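Local coordinates for metallo-beta-lactamase domain-containing protein (Enterococcus faecalis, PDB 2AZ4) that is of unknown function but binds two zinc ions in a metallo-beta-lactamase fold and may act as an RNA-degrading exonuclease, at residues A5-T10 and I23-K28; L147-V152 and I162-H167; T257-P262 and Q331-F336. One frame throughout, in Å; residues are numbered along the deposited sequence.

Contact 1: residues A5-T10 and I23-K28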
loop_
_atom_site.group_PDB
_atom_site.type_symbol
_atom_site.label_atom_id
_atom_site.label_comp_id
_atom_site.label_asym_id
_atom_site.label_seq_id
_atom_site.Cartn_x
_atom_site.Cartn_y
_atom_site.Cartn_z
ATOM N N ALA A 5 -35.513 -5.364 -3.003
ATOM C CA ALA A 5 -34.293 -4.999 -3.787
ATOM C C ALA A 5 -33.084 -5.787 -3.295
ATOM O O ALA A 5 -32.875 -5.947 -2.090
ATOM C CB ALA A 5 -34.031 -3.503 -3.709
ATOM N N LYS A 6 -32.298 -6.280 -4.242
ATOM C CA LYS A 6 -31.156 -7.119 -3.937
ATOM C C LYS A 6 -29.888 -6.275 -3.737
ATOM O O LYS A 6 -29.759 -5.184 -4.306
ATOM C CB LYS A 6 -30.966 -8.165 -5.040
ATOM C CG LYS A 6 -32.184 -9.087 -5.259
ATOM C CD LYS A 6 -32.372 -10.102 -4.115
ATOM C CE LYS A 6 -33.606 -11.003 -4.313
ATOM N NZ LYS A 6 -34.739 -10.649 -3.399
ATOM N N THR A 7 -28.992 -6.766 -2.888
ATOM C CA THR A 7 -27.646 -6.213 -2.753
ATOM C C THR A 7 -26.759 -7.146 -3.572
ATOM O O THR A 7 -26.708 -8.348 -3.311
ATOM C CB THR A 7 -27.189 -6.119 -1.267
ATOM O OG1 THR A 7 -28.035 -5.210 -0.545
ATOM C CG2 THR A 7 -25.747 -5.618 -1.161
ATOM N N THR A 8 -26.091 -6.624 -4.591
ATOM C CA THR A 8 -25.222 -7.466 -5.416
ATOM C C THR A 8 -23.745 -7.058 -5.280
ATOM O O THR A 8 -23.414 -5.877 -5.393
ATOM C CB THR A 8 -25.646 -7.425 -6.911
ATOM O OG1 THR A 8 -27.034 -7.751 -7.018
ATOM C CG2 THR A 8 -24.851 -8.448 -7.744
ATOM N N VAL A 9 -22.884 -8.043 -5.051
ATOM C CA VAL A 9 -21.438 -7.882 -5.018
ATOM C C VAL A 9 -20.825 -8.520 -6.272
ATOM O O VAL A 9 -21.076 -9.695 -6.551
ATOM C CB VAL A 9 -20.820 -8.580 -3.772
ATOM C CG1 VAL A 9 -19.370 -8.206 -3.598
ATOM C CG2 VAL A 9 -21.598 -8.263 -2.493
ATOM N N THR A 10 -20.018 -7.762 -7.013
ATOM C CA THR A 10 -19.403 -8.240 -8.246
ATOM C C THR A 10 -17.908 -8.141 -8.131
ATOM O O THR A 10 -17.384 -7.071 -7.797
ATOM C CB THR A 10 -19.782 -7.415 -9.485
ATOM O OG1 THR A 10 -21.198 -7.275 -9.581
ATOM C CG2 THR A 10 -19.272 -8.096 -10.768
ATOM N N ILE A 23 -13.977 -4.375 -6.704
ATOM C CA ILE A 23 -15.225 -4.991 -6.349
ATOM C C ILE A 23 -16.266 -3.905 -6.386
ATOM O O ILE A 23 -15.990 -2.763 -6.000
ATOM C CB ILE A 23 -15.126 -5.652 -4.936
ATOM C CG1 ILE A 23 -14.126 -6.827 -4.988
ATOM C CG2 ILE A 23 -16.475 -6.052 -4.405
ATOM C CD1 ILE A 23 -13.614 -7.276 -3.610
ATOM N N GLU A 24 -17.446 -4.282 -6.862
ATOM C CA GLU A 24 -18.626 -3.441 -6.861
ATOM C C GLU A 24 -19.660 -3.965 -5.885
ATOM O O GLU A 24 -19.910 -5.174 -5.804
ATOM C CB GLU A 24 -19.249 -3.394 -8.256
ATOM C CG GLU A 24 -20.504 -2.548 -8.324
ATOM C CD GLU A 24 -21.136 -2.551 -9.707
ATOM O OE1 GLU A 24 -20.592 -3.207 -10.614
ATOM O OE2 GLU A 24 -22.184 -1.901 -9.886
ATOM N N VAL A 25 -20.253 -3.043 -5.149
ATOM C CA VAL A 25 -21.395 -3.335 -4.307
ATOM C C VAL A 25 -22.506 -2.426 -4.781
ATOM O O VAL A 25 -22.340 -1.207 -4.810
ATOM C CB VAL A 25 -21.117 -3.130 -2.794
ATOM C CG1 VAL A 25 -22.384 -3.448 -1.982
ATOM C CG2 VAL A 25 -19.985 -4.051 -2.332
ATOM N N ALA A 26 -23.619 -3.027 -5.191
ATOM C CA ALA A 26 -24.763 -2.280 -5.738
ATOM C C ALA A 26 -26.076 -2.585 -5.020
ATOM O O ALA A 26 -26.353 -3.734 -4.661
ATOM C CB ALA A 26 -24.915 -2.559 -7.210
ATOM N N TYR A 27 -26.869 -1.532 -4.842
ATOM C CA TYR A 27 -28.168 -1.574 -4.193
ATOM C C TYR A 27 -29.029 -0.435 -4.740
ATOM O O TYR A 27 -28.655 0.741 -4.627
ATOM C CB TYR A 27 -28.044 -1.395 -2.676
ATOM C CG TYR A 27 -29.377 -1.513 -1.960
ATOM C CD1 TYR A 27 -29.962 -2.763 -1.746
ATOM C CD2 TYR A 27 -30.050 -0.381 -1.500
ATOM C CE1 TYR A 27 -31.184 -2.889 -1.088
ATOM C CE2 TYR A 27 -31.284 -0.493 -0.854
ATOM C CZ TYR A 27 -31.838 -1.759 -0.647
ATOM O OH TYR A 27 -33.034 -1.888 0.013
ATOM N N LYS A 28 -30.182 -0.805 -5.301
ATOM C CA LYS A 28 -31.101 0.117 -5.992
ATOM C C LYS A 28 -30.332 0.947 -7.021
ATOM O O LYS A 28 -29.630 0.379 -7.848
ATOM C CB LYS A 28 -31.905 0.987 -5.013
ATOM C CG LYS A 28 -32.933 0.226 -4.183
ATOM C CD LYS A 28 -33.624 1.190 -3.236
ATOM C CE LYS A 28 -34.931 0.639 -2.712
ATOM N NZ LYS A 28 -35.555 1.611 -1.748
HETATM O O HOH W 1 -31.224 -3.393 -5.821
HETATM O O HOH W 2 -21.921 -5.526 -11.810
#
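An antiparallel beta hairpin pairs strand 7-13 with strand 22-27 inside one of the two sheets of the metallo-beta-lactamase fold. Backbone bonds set the register: T8 faces A26 and T10 faces E24 as hydrogen-bonded pairs, each joined by two N-H...O bonds in the carbonyl plane. In the first pair T8 N lies 2.9 Å from A26 O, at a nearly straight 164°. Between them V9 and V25 form a non-hydrogen-bonded pair, where V9 CA approaches E24 O at 3.2 Å as a CA-H...O contact.

T7, V9, V25 and Y27 share one face, and the apolar contacts involve V9 and Y27. V9 CG1, anti to the backbone N, lies beside I23 CG2 at 3.7 Å; branched valines suit extended backbone, and here both V9 and V25 pack on I184 of the other sheet. At the outer end, A5 CB meets Y27 CE1 at 3.9 Å, while T7 OG1 is hydrogen-bonded to T179 OG1.

T8, T10 and E24 put polar groups on the other face, beside the small A26, which touches Y83. E24 is fully extended, and its OE1, also hydrogen-bonded to H12 NE2, lies 2.9 Å from a water that also hydrogen-bonds T10 OG1.

Contact 2: residues L147-V152 and I162-H167. With ZN (zinc ion), chain C.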
loop_
_atom_site.group_PDB
_atom_site.type_symbol
_atom_site.label_atom_id
_atom_site.label_comp_id
_atom_site.label_asym_id
_atom_site.label_seq_id
_atom_site.Cartn_x
_atom_site.Cartn_y
_atom_site.Cartn_z
ATOM N N LEU A 147 -10.811 11.672 4.420
ATOM C CA LEU A 147 -11.729 11.436 5.536
ATOM C C LEU A 147 -10.966 11.133 6.831
ATOM O O LEU A 147 -9.766 10.871 6.807
ATOM C CB LEU A 147 -12.650 10.237 5.218
ATOM C CG LEU A 147 -13.531 10.358 3.976
ATOM C CD1 LEU A 147 -14.285 9.026 3.774
ATOM C CD2 LEU A 147 -14.511 11.578 4.100
ATOM N N ASN A 148 -11.684 11.206 7.944
ATOM C CA ASN A 148 -11.174 10.916 9.259
ATOM C C ASN A 148 -11.480 9.469 9.619
ATOM O O ASN A 148 -12.350 8.833 9.036
ATOM C CB ASN A 148 -11.818 11.872 10.296
ATOM C CG ASN A 148 -11.561 13.334 9.980
ATOM O OD1 ASN A 148 -12.491 14.148 9.894
ATOM N ND2 ASN A 148 -10.301 13.676 9.810
ATOM N N LYS A 149 -10.762 8.934 10.581
ATOM C CA LYS A 149 -11.025 7.573 10.994
ATOM C C LYS A 149 -12.493 7.362 11.400
ATOM O O LYS A 149 -13.108 8.204 12.075
ATOM C CB LYS A 149 -10.067 7.189 12.111
ATOM C CG LYS A 149 -8.607 7.212 11.657
ATOM C CD LYS A 149 -7.695 7.227 12.876
ATOM C CE LYS A 149 -6.332 6.679 12.539
ATOM N NZ LYS A 149 -5.467 6.833 13.722
ATOM N N ASN A 150 -13.034 6.237 10.954
ATOM C CA ASN A 150 -14.404 5.800 11.256
ATOM C C ASN A 150 -15.512 6.696 10.688
ATOM O O ASN A 150 -16.656 6.610 11.136
ATOM C CB ASN A 150 -14.601 5.564 12.760
ATOM C CG ASN A 150 -13.496 4.707 13.375
ATOM O OD1 ASN A 150 -13.290 3.563 12.994
ATOM N ND2 ASN A 150 -12.791 5.265 14.333
ATOM N N ASP A 151 -15.191 7.538 9.702
ATOM C CA ASP A 151 -16.239 8.342 9.036
ATOM C C ASP A 151 -17.163 7.416 8.266
ATOM O O ASP A 151 -16.719 6.370 7.767
ATOM C CB ASP A 151 -15.651 9.365 8.051
ATOM C CG ASP A 151 -15.043 10.593 8.739
ATOM O OD1 ASP A 151 -15.283 10.826 9.949
ATOM O OD2 ASP A 151 -14.324 11.349 8.047
ATOM N N VAL A 152 -18.437 7.811 8.170
ATOM C CA VAL A 152 -19.438 7.075 7.443
ATOM C C VAL A 152 -19.873 7.938 6.245
ATOM O O VAL A 152 -20.237 9.123 6.389
ATOM C CB VAL A 152 -20.661 6.701 8.351
ATOM C CG1 VAL A 152 -21.764 5.977 7.558
ATOM C CG2 VAL A 152 -20.213 5.840 9.536
ATOM N N ILE A 162 -15.312 3.877 7.008
ATOM C CA ILE A 162 -13.896 3.700 6.689
ATOM C C ILE A 162 -13.086 3.583 7.977
ATOM O O ILE A 162 -12.973 4.518 8.765
ATOM C CB ILE A 162 -13.378 4.797 5.722
ATOM C CG1 ILE A 162 -11.937 4.522 5.300
ATOM C CG2 ILE A 162 -13.559 6.191 6.317
ATOM C CD1 ILE A 162 -11.558 5.184 3.960
ATOM N N VAL A 163 -12.511 2.420 8.186
ATOM C CA VAL A 163 -12.001 2.084 9.504
ATOM C C VAL A 163 -10.513 1.857 9.364
ATOM O O VAL A 163 -10.133 1.072 8.520
ATOM C CB VAL A 163 -12.674 0.760 10.001
ATOM C CG1 VAL A 163 -12.093 0.319 11.347
ATOM C CG2 VAL A 163 -14.223 0.935 10.114
ATOM N N PRO A 164 -9.683 2.493 10.217
ATOM C CA PRO A 164 -8.226 2.337 10.156
ATOM C C PRO A 164 -7.803 0.928 10.529
ATOM O O PRO A 164 -8.379 0.298 11.447
ATOM C CB PRO A 164 -7.712 3.341 11.190
ATOM C CG PRO A 164 -8.864 3.453 12.187
ATOM C CD PRO A 164 -10.080 3.413 11.304
ATOM N N VAL A 165 -6.802 0.450 9.817
ATOM C CA VAL A 165 -6.300 -0.875 9.996
ATOM C C VAL A 165 -4.770 -0.808 9.966
ATOM O O VAL A 165 -4.217 0.070 9.317
ATOM C CB VAL A 165 -6.946 -1.729 8.898
ATOM C CG1 VAL A 165 -5.980 -2.184 7.828
ATOM C CG2 VAL A 165 -7.918 -2.742 9.480
ATOM N N ASP A 166 -4.102 -1.714 10.685
ATOM C CA ASP A 166 -2.644 -1.736 10.780
ATOM C C ASP A 166 -2.087 -2.353 9.474
ATOM O O ASP A 166 -2.446 -3.470 9.094
ATOM C CB ASP A 166 -2.282 -2.522 12.061
ATOM C CG ASP A 166 -0.813 -2.948 12.170
ATOM O OD1 ASP A 166 0.052 -2.480 11.387
ATOM O OD2 ASP A 166 -0.534 -3.809 13.070
ATOM N N HIS A 167 -1.271 -1.581 8.761
ATOM C CA HIS A 167 -0.614 -2.043 7.518
ATOM C C HIS A 167 0.677 -1.207 7.371
ATOM O O HIS A 167 0.850 -0.208 8.059
ATOM C CB HIS A 167 -1.584 -1.900 6.322
ATOM C CG HIS A 167 -1.065 -2.456 5.023
ATOM N ND1 HIS A 167 -0.476 -3.697 4.916
ATOM C CD2 HIS A 167 -1.089 -1.947 3.767
ATOM C CE1 HIS A 167 -0.118 -3.910 3.660
ATOM N NE2 HIS A 167 -0.492 -2.871 2.938
HETATM ZN ZN ZN C . -0.640 -2.906 0.715
HETATM O O HOH W 3 0.901 -4.438 0.413
HETATM O O HOH W 4 -0.414 -3.452 -1.520
#
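A type II beta turn, N148 to D151, carries the chain from strand 145-147, at the border of one sheet of the metallo-beta-lactamase fold, to strand 152-155, at the border of the other, and it packs against strand 158-164, which leads to a zinc ligand. The turn is closed by D151 N on N148 O. It is braced by N148 N, which reaches D151 OD2 at 2.6 Å from above the carboxylate plane. N150, third in the turn, has positive phi (65°), a conformation asparagine accepts more readily than most residues.

I162 ties the turn to the strand with both its backbone polar groups. Its N bonds D151 O at 3.0 Å, almost straight, whereas N150 N reaches I162 O at 2.8 Å with a bent 130° at the hydrogen. I162 CG2, in the crowded position between the backbone N and carbonyl carbon, meets L147 CD1 obliquely at 3.9 Å.

P164 has no N-H to offer; its ring is used as an apolar surface instead. The extended aliphatic chain of K149 crosses it at about a right angle, CG to P164 CG 3.8 Å, leaving the ammonium to a long, weak ion pair with E199. N150 OD1 adds a contact to P164 CD at 3.6 Å.

Beyond the strand the chain continues through V165 and D166, whose carboxylate forms a salt bridge with R191 and accepts a hydrogen bond from G194 N, to H167. H167 ND1 is bonded to G381 O, which fixes the ring's rotation, and NE2 binds zinc at 2.2 Å. H92, H94, D189 and two waters complete that metal's shell, the arrangement typical of the dinuclear site of metallo-beta-lactamase hydrolases.

Contact 3: residues T257-P262 and Q331-F336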
loop_
_atom_site.group_PDB
_atom_site.type_symbol
_atom_site.label_atom_id
_atom_site.label_comp_id
_atom_site.label_asym_id
_atom_site.label_seq_id
_atom_site.Cartn_x
_atom_site.Cartn_y
_atom_site.Cartn_z
ATOM N N THR A 257 23.979 3.563 6.519
ATOM C CA THR A 257 22.913 4.151 5.720
ATOM C C THR A 257 21.765 3.162 5.631
ATOM O O THR A 257 21.931 1.984 5.954
ATOM C CB THR A 257 23.406 4.535 4.297
ATOM O OG1 THR A 257 23.899 3.373 3.640
ATOM C CG2 THR A 257 24.531 5.559 4.373
ATOM N N PHE A 258 20.606 3.624 5.187
ATOM C CA PHE A 258 19.459 2.752 5.097
ATOM C C PHE A 258 18.516 3.284 4.037
ATOM O O PHE A 258 18.719 4.379 3.511
ATOM C CB PHE A 258 18.747 2.677 6.462
ATOM C CG PHE A 258 17.889 3.881 6.767
ATOM C CD1 PHE A 258 16.509 3.792 6.694
ATOM C CD2 PHE A 258 18.468 5.107 7.095
ATOM C CE1 PHE A 258 15.710 4.909 6.959
ATOM C CE2 PHE A 258 17.675 6.236 7.360
ATOM C CZ PHE A 258 16.305 6.130 7.298
ATOM N N ASN A 259 17.473 2.519 3.746
ATOM C CA ASN A 259 16.347 3.036 2.976
ATOM C C ASN A 259 15.102 2.252 3.325
ATOM O O ASN A 259 15.193 1.118 3.813
ATOM C CB ASN A 259 16.639 3.034 1.477
ATOM C CG ASN A 259 15.666 3.938 0.668
ATOM O OD1 ASN A 259 14.966 4.785 1.212
ATOM N ND2 ASN A 259 15.641 3.740 -0.625
ATOM N N GLY A 260 13.941 2.865 3.111
ATOM C CA GLY A 260 12.683 2.202 3.379
ATOM C C GLY A 260 11.719 2.624 2.292
ATOM O O GLY A 260 12.089 3.346 1.362
ATOM N N TYR A 261 10.483 2.182 2.397
ATOM C CA TYR A 261 9.506 2.526 1.377
ATOM C C TYR A 261 8.706 3.709 1.904
ATOM O O TYR A 261 8.265 3.657 3.022
ATOM C CB TYR A 261 8.622 1.323 1.037
ATOM C CG TYR A 261 7.778 1.620 -0.166
ATOM C CD1 TYR A 261 8.346 1.624 -1.447
ATOM C CD2 TYR A 261 6.438 1.975 -0.026
ATOM C CE1 TYR A 261 7.581 1.956 -2.579
ATOM C CE2 TYR A 261 5.662 2.301 -1.135
ATOM C CZ TYR A 261 6.243 2.282 -2.409
ATOM O OH TYR A 261 5.488 2.598 -3.523
ATOM N N PRO A 262 8.530 4.788 1.113
ATOM C CA PRO A 262 8.001 6.049 1.685
ATOM C C PRO A 262 6.583 6.022 2.282
ATOM O O PRO A 262 6.266 6.831 3.161
ATOM C CB PRO A 262 8.050 7.036 0.498
ATOM C CG PRO A 262 8.959 6.424 -0.495
ATOM C CD PRO A 262 8.786 4.931 -0.335
ATOM N N GLN A 331 19.583 8.283 4.910
ATOM C CA GLN A 331 18.814 7.532 3.936
ATOM C C GLN A 331 19.508 7.640 2.579
ATOM O O GLN A 331 19.565 8.727 1.986
ATOM C CB GLN A 331 17.385 8.085 3.866
ATOM C CG GLN A 331 16.499 7.504 2.742
ATOM C CD GLN A 331 15.152 8.211 2.608
ATOM O OE1 GLN A 331 14.991 9.323 3.089
ATOM N NE2 GLN A 331 14.175 7.567 1.925
ATOM N N VAL A 332 20.027 6.532 2.067
ATOM C CA VAL A 332 20.648 6.562 0.720
ATOM C C VAL A 332 19.638 6.043 -0.302
ATOM O O VAL A 332 19.018 4.995 -0.088
ATOM C CB VAL A 332 21.982 5.765 0.664
ATOM C CG1 VAL A 332 21.777 4.317 1.125
ATOM C CG2 VAL A 332 22.614 5.810 -0.737
ATOM N N VAL A 333 19.459 6.789 -1.396
ATOM C CA VAL A 333 18.436 6.470 -2.404
ATOM C C VAL A 333 18.983 6.222 -3.827
ATOM O O VAL A 333 18.272 5.709 -4.703
ATOM C CB VAL A 333 17.334 7.561 -2.447
ATOM C CG1 VAL A 333 16.627 7.652 -1.094
ATOM C CG2 VAL A 333 17.922 8.943 -2.861
ATOM N N ASN A 334 20.228 6.636 -4.057
ATOM C CA ASN A 334 20.936 6.463 -5.311
ATOM C C ASN A 334 22.428 6.785 -5.132
ATOM O O ASN A 334 22.886 6.968 -4.020
ATOM C CB ASN A 334 20.324 7.320 -6.436
ATOM C CG ASN A 334 20.430 8.828 -6.160
ATOM O OD1 ASN A 334 21.032 9.266 -5.172
ATOM N ND2 ASN A 334 19.846 9.625 -7.046
ATOM N N GLN A 335 23.164 6.838 -6.240
ATOM C CA GLN A 335 24.620 7.010 -6.245
ATOM C C GLN A 335 25.309 6.100 -5.246
ATOM O O GLN A 335 26.113 6.567 -4.446
ATOM C CB GLN A 335 25.018 8.474 -5.989
ATOM C CG GLN A 335 24.657 9.401 -7.128
ATOM C CD GLN A 335 25.385 10.741 -7.018
ATOM O OE1 GLN A 335 26.605 10.833 -7.259
ATOM N NE2 GLN A 335 24.651 11.772 -6.619
ATOM N N PHE A 336 24.988 4.810 -5.273
ATOM C CA PHE A 336 25.513 3.905 -4.236
ATOM C C PHE A 336 27.026 3.732 -4.367
ATOM O O PHE A 336 27.689 3.328 -3.414
ATOM C CB PHE A 336 24.780 2.541 -4.228
ATOM C CG PHE A 336 23.370 2.625 -3.735
ATOM C CD1 PHE A 336 23.069 2.355 -2.413
ATOM C CD2 PHE A 336 22.333 2.989 -4.597
ATOM C CE1 PHE A 336 21.745 2.437 -1.958
ATOM C CE2 PHE A 336 21.003 3.092 -4.132
ATOM C CZ PHE A 336 20.721 2.821 -2.834
HETATM O O HOH W 5 17.970 2.040 -1.317
#
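Q331, V332 and N259 carry the meeting between strand 256-260 and the end of its parallel neighbour, strand 328-331. Q331 pairs with F258 in a parallel bridge. F258 O takes two approaches at once: a bond from V332 N at 2.9 Å, bent to 142°, and a CA-H...O contact from Q331 CA at 3.2 Å. The F258 ring lies obliquely by Q331, CE2 4.0 Å from Q331 CB.

The Q331 chain is extended, CG anti to the backbone N (chi1 172°), so its amide reaches past F258 to N259. There NE2 gives a nearly straight bond, in its own amide plane, to N259 OD1 at 3.0 Å; OD1 also accepts a weak bond from G260 N. Glutamine suits this buried place because its other end is used too, OE1 accepting from E282 N. N259, its CG anti to the backbone N, turns ND2 to a water 3.0 Å away, which in turn donates weakly to V332 O.

V332 supplies the apolar part: V332 CG1 packs 3.6 Å from T257 CB, with the T257 hydroxyl as a close neighbour, while CG2 lies over one face of the F336 ring, offset toward the rim. Backbone pairing of this kind, followed by a loop leaving the strand's C-terminal end, is typical of a parallel alpha/beta sheet, here consistent with a beta-CASP-like domain.

Contacts 1, 2 and 3 follow one another along the chain. Contact 1 lies within one sheet of the metallo-beta-lactamase fold; contact 2, its centre about 22 Å away, starts where border strand 145-147 of that sheet ends and runs along strand 158-164 of the second sheet to the zinc. Contact 3 belongs to a separate six-stranded parallel sheet, its centre about 30 Å from that of contact 2 and about 44 Å from contact 1's. Strand 399-403 later rejoins the second sheet, followed by H404, a ligand of the other zinc. The parallel domain is thus inserted into the metal-binding fold, consistent with beta-CASP RNA-processing relatives, with contacts 2 and 3 about 9 Å apart at their nearest atoms.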